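Local coordinates for exosome complex component Rrp42 (Methanothermobacter thermautotrophicus, PDB 2WNR), which is probably a non-catalytic subunit of the RNA-degrading archaeal exosome that helps to shape the active site of its partner Rrp41, at residues A193-F198 with I231-K236; A219-G224 with L248-I253. One frame throughout, in Å; residues are numbered along the deposited sequence.

Contact 1 of 2, residues A193-F198 with I231-K236; sequences ALMCTF and ICAMQK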
# COMPACT_ATOMS: atom_id res chain seq x y z
N ALA A 193 17.03 31.03 6.61
CA ALA A 193 17.77 30.61 5.44
C ALA A 193 16.79 30.56 4.27
O ALA A 193 15.61 30.25 4.46
CB ALA A 193 18.40 29.26 5.67
N LEU A 194 17.27 30.89 3.08
CA LEU A 194 16.44 30.76 1.88
C LEU A 194 17.24 30.16 0.73
O LEU A 194 18.45 29.94 0.86
CB LEU A 194 15.82 32.11 1.48
CG LEU A 194 14.72 32.69 2.38
CD1 LEU A 194 14.27 34.04 1.86
CD2 LEU A 194 13.51 31.76 2.53
N MET A 195 16.56 29.91 -0.39
CA MET A 195 17.15 29.15 -1.48
C MET A 195 17.02 29.80 -2.85
O MET A 195 15.98 30.36 -3.21
CB MET A 195 16.53 27.76 -1.50
CG MET A 195 17.08 26.82 -2.54
SD MET A 195 16.58 25.13 -2.20
CE MET A 195 17.64 24.75 -0.79
N CYS A 196 18.11 29.71 -3.61
CA CYS A 196 18.16 30.14 -4.99
C CYS A 196 18.41 28.94 -5.89
O CYS A 196 19.33 28.16 -5.65
CB CYS A 196 19.29 31.14 -5.17
SG CYS A 196 19.01 32.71 -4.38
N THR A 197 17.57 28.79 -6.92
CA THR A 197 17.74 27.74 -7.92
C THR A 197 18.14 28.36 -9.25
O THR A 197 17.53 29.32 -9.70
CB THR A 197 16.44 26.92 -8.11
OG1 THR A 197 16.13 26.25 -6.89
CG2 THR A 197 16.62 25.87 -9.19
N PHE A 198 19.18 27.78 -9.85
CA PHE A 198 19.71 28.23 -11.13
C PHE A 198 19.54 27.15 -12.18
O PHE A 198 19.59 25.97 -11.86
CB PHE A 198 21.20 28.56 -11.01
CG PHE A 198 21.50 29.60 -9.98
CD1 PHE A 198 21.72 30.91 -10.36
CD2 PHE A 198 21.58 29.27 -8.63
CE1 PHE A 198 22.01 31.88 -9.41
CE2 PHE A 198 21.86 30.23 -7.67
CZ PHE A 198 22.08 31.54 -8.06
N ILE A 231 26.52 28.20 3.43
CA ILE A 231 25.73 27.25 2.62
C ILE A 231 25.23 26.09 3.48
O ILE A 231 26.03 25.36 4.07
CB ILE A 231 26.54 26.69 1.42
CG1 ILE A 231 26.98 27.82 0.48
CG2 ILE A 231 25.74 25.65 0.65
CD1 ILE A 231 28.17 27.47 -0.40
N CYS A 232 23.91 25.92 3.54
CA CYS A 232 23.32 24.84 4.33
C CYS A 232 22.64 23.74 3.52
O CYS A 232 22.33 22.68 4.06
CB CYS A 232 22.37 25.40 5.38
SG CYS A 232 20.93 26.17 4.70
N ALA A 233 22.41 23.98 2.23
CA ALA A 233 21.86 22.95 1.35
C ALA A 233 22.23 23.18 -0.11
O ALA A 233 22.23 24.33 -0.59
CB ALA A 233 20.35 22.86 1.49
N MET A 234 22.53 22.09 -0.81
CA MET A 234 22.81 22.17 -2.24
C MET A 234 22.26 20.94 -2.96
O MET A 234 22.28 19.83 -2.42
CB MET A 234 24.30 22.29 -2.48
CG MET A 234 24.67 22.67 -3.90
SD MET A 234 26.45 22.92 -4.08
CE MET A 234 26.63 24.50 -3.25
N GLN A 235 21.75 21.15 -4.18
CA GLN A 235 21.19 20.06 -4.95
C GLN A 235 21.31 20.28 -6.45
O GLN A 235 20.56 21.07 -7.05
CB GLN A 235 19.71 19.85 -4.56
CG GLN A 235 19.03 18.68 -5.25
CD GLN A 235 19.26 17.35 -4.53
OE1 GLN A 235 20.05 17.26 -3.58
NE2 GLN A 235 18.58 16.30 -4.99
N LYS A 236 22.23 19.56 -7.07
CA LYS A 236 22.32 19.51 -8.52
C LYS A 236 21.19 18.64 -9.05
O LYS A 236 20.92 17.57 -8.51
CB LYS A 236 23.68 18.95 -8.95
CG LYS A 236 23.96 19.01 -10.44
CD LYS A 236 23.71 17.68 -11.13
CE LYS A 236 23.83 17.82 -12.63
NZ LYS A 236 23.54 16.52 -13.32

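Contact 2 of 2, residues A219-G224 with L248-I253; sequences ARISIG and LKAVSI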
# COMPACT_ATOMS: atom_id res chain seq x y z
N ALA A 219 20.95 21.33 -16.90
CA ALA A 219 20.98 20.95 -15.51
C ALA A 219 20.55 22.14 -14.67
O ALA A 219 20.42 23.26 -15.17
CB ALA A 219 22.35 20.52 -15.13
N ARG A 220 20.33 21.89 -13.38
CA ARG A 220 19.92 22.93 -12.45
C ARG A 220 20.70 22.76 -11.17
O ARG A 220 21.18 21.67 -10.88
CB ARG A 220 18.43 22.83 -12.15
CG ARG A 220 18.04 21.50 -11.48
CD ARG A 220 16.73 21.56 -10.74
NE ARG A 220 16.07 20.31 -10.93
CZ ARG A 220 15.89 19.26 -10.13
NH1 ARG A 220 15.26 18.26 -10.70
NH2 ARG A 220 16.26 19.15 -8.85
N ILE A 221 20.81 23.83 -10.39
CA ILE A 221 21.42 23.74 -9.05
C ILE A 221 20.69 24.65 -8.05
O ILE A 221 20.47 25.83 -8.30
CB ILE A 221 22.96 24.00 -9.08
CG1 ILE A 221 23.54 23.89 -7.67
CG2 ILE A 221 23.28 25.35 -9.72
CD1 ILE A 221 25.04 23.70 -7.62
N SER A 222 20.29 24.07 -6.93
CA SER A 222 19.63 24.82 -5.87
C SER A 222 20.59 25.01 -4.72
O SER A 222 21.23 24.04 -4.28
CB SER A 222 18.39 24.08 -5.37
OG SER A 222 17.50 23.85 -6.44
N ILE A 223 20.69 26.25 -4.24
CA ILE A 223 21.58 26.55 -3.12
C ILE A 223 20.83 27.23 -1.97
O ILE A 223 20.20 28.26 -2.15
CB ILE A 223 22.79 27.38 -3.58
CG1 ILE A 223 23.54 26.65 -4.69
CG2 ILE A 223 23.74 27.66 -2.41
CD1 ILE A 223 24.47 27.51 -5.47
N GLY A 224 20.91 26.61 -0.79
CA GLY A 224 20.35 27.20 0.42
C GLY A 224 21.43 27.93 1.20
O GLY A 224 22.42 27.32 1.62
N LEU A 248 30.46 27.32 -8.71
CA LEU A 248 31.01 28.41 -7.90
C LEU A 248 30.37 29.76 -8.21
O LEU A 248 30.22 30.60 -7.32
CB LEU A 248 32.53 28.48 -8.04
CG LEU A 248 33.33 27.26 -7.55
CD1 LEU A 248 34.81 27.53 -7.74
CD2 LEU A 248 33.04 26.90 -6.09
N LYS A 249 30.00 29.95 -9.48
CA LYS A 249 29.29 31.15 -9.90
C LYS A 249 27.91 31.19 -9.24
O LYS A 249 27.51 32.22 -8.70
CB LYS A 249 29.17 31.20 -11.43
CG LYS A 249 28.55 32.48 -11.98
CD LYS A 249 28.82 32.65 -13.47
CE LYS A 249 28.06 33.86 -14.02
NZ LYS A 249 28.56 34.29 -15.36
N ALA A 250 27.21 30.07 -9.28
CA ALA A 250 25.90 29.94 -8.62
C ALA A 250 25.96 30.23 -7.12
O ALA A 250 25.12 30.94 -6.60
CB ALA A 250 25.28 28.56 -8.89
N VAL A 251 26.96 29.68 -6.43
CA VAL A 251 27.19 30.05 -5.03
C VAL A 251 27.30 31.57 -4.91
O VAL A 251 26.54 32.20 -4.17
CB VAL A 251 28.45 29.36 -4.45
CG1 VAL A 251 28.87 30.00 -3.12
CG2 VAL A 251 28.22 27.86 -4.30
N SER A 252 28.22 32.15 -5.68
CA SER A 252 28.46 33.58 -5.66
C SER A 252 27.15 34.38 -5.73
O SER A 252 26.86 35.16 -4.81
CB SER A 252 29.43 33.99 -6.78
OG SER A 252 29.73 35.37 -6.71
N ILE A 253 26.37 34.18 -6.79
CA ILE A 253 25.07 34.86 -6.91
C ILE A 253 24.18 34.55 -5.71
O ILE A 253 23.68 35.48 -5.06
CB ILE A 253 24.33 34.56 -8.26
CG1 ILE A 253 25.02 35.24 -9.44
CG2 ILE A 253 22.91 35.06 -8.21
CD1 ILE A 253 25.64 34.28 -10.41

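Contact 1 of 2, residues A193-F198 with I231-K236
Met195 reaches Ala233 with its terminal methyl alone: CE sits 4.0 Å from Ala233 CB. Ala193 and Cys232 make the second touch, with Ala193 CB 4.1 Å from Cys232 SG. Both are apolar contacts, and the small sum of buried area, 108 Å², fits two points of touch rather than a seam. Met195 gets there by sending CG anti to its backbone N (chi1 -178°), running on nearly straight, then bending at chi3 (-74°), which carries CE across the sheet. Strands 193-201 and 231-237 are not neighbours in the four-stranded antiparallel sheet of this RNase PH-family domain; strand 219-226 lies between them. The crossing happens at Gly224, which has no side chain, and Met195 CE passes close to its backbone. Cys232 and Ala233 both face that glycine in a classic beta bulge, which explains why two consecutive side chains point toward strand 193-201. Farther out, Val110 and Cys114 of helix 102-117 and Val155 of helix 150-164 pack on Met195, while Ser118 touches both Ala193 and Cys232. Beyond the bulge, Met234 and Gln235 pair with an antiparallel strand of another protein's chain, extending the sheet across the subunit interface.

Contact 2 of 2, residues A219-G224 with L248-I253
Ile223 lays its CD1 methyl on one face of the flat peptide group joining Ala250 to Val251. CD1 is 3.5 Å from Ala250 C and 3.4 Å from Val251 N, and its direction from Ala250 C lies within about 20° of the peptide normal, so the approach is over the plane. At the carbonyl end of the same peptide comes the ring of Phe198, whose CZ atom meets Ala250 O. The Ile223 CD1 methyl also touches two side chains of the helix, Ala250 CB at 3.7 Å and Val251 CG2 at 3.9 Å. Ile223 places CD1 there with CG1 anti to its own carbonyl carbon (chi1 -56°) and an extended chi2. Two residues earlier on the same strand face, Ile221 turns its CG2 branch to Ala250 CB, 3.9 Å off, so the alanine methyl is met by both isoleucines. Helix 244-268 here packs on one face of the antiparallel sheet of the RNase PH-family domain, its axis 9.0 Å from that of strand 219-224 and inclined at 41°. Ser222, between the two isoleucines, points away to the other face, where it touches Phe151 of helix 150-164 and its OG hydrogen-bonds Thr197 OG1. The sheet is therefore layered between helices. Neighbouring strands complete the helix-facing layer: Phe198 also packs on Ile221 and Ile253, and Met234 of strand 231-237 on Ile221 and Val251. Apolar side chains of another protein's chain pack on Ile221 and on Val251.

The centres of contacts 1 and 2 are about 7 Å apart, and the two share one antiparallel sheet. Strand 219-226 of contact 2 is the middle strand between the two strands of contact 1, bonded probably through Cys196 O to Ile223 N at 2.7 Å and Ala233 O to Gly224 N at 2.6 Å. Along the chain the segments alternate: 193-198, 219-224, 231-236, 248-253. Contact 1 bridges the sheet on the face of helices 102-117 and 150-164, whereas contact 2 seats helix 244-268 on the other. Contact 1 ends on strand 231-237, through which the sheet continues into a different protein of the exosome assembly.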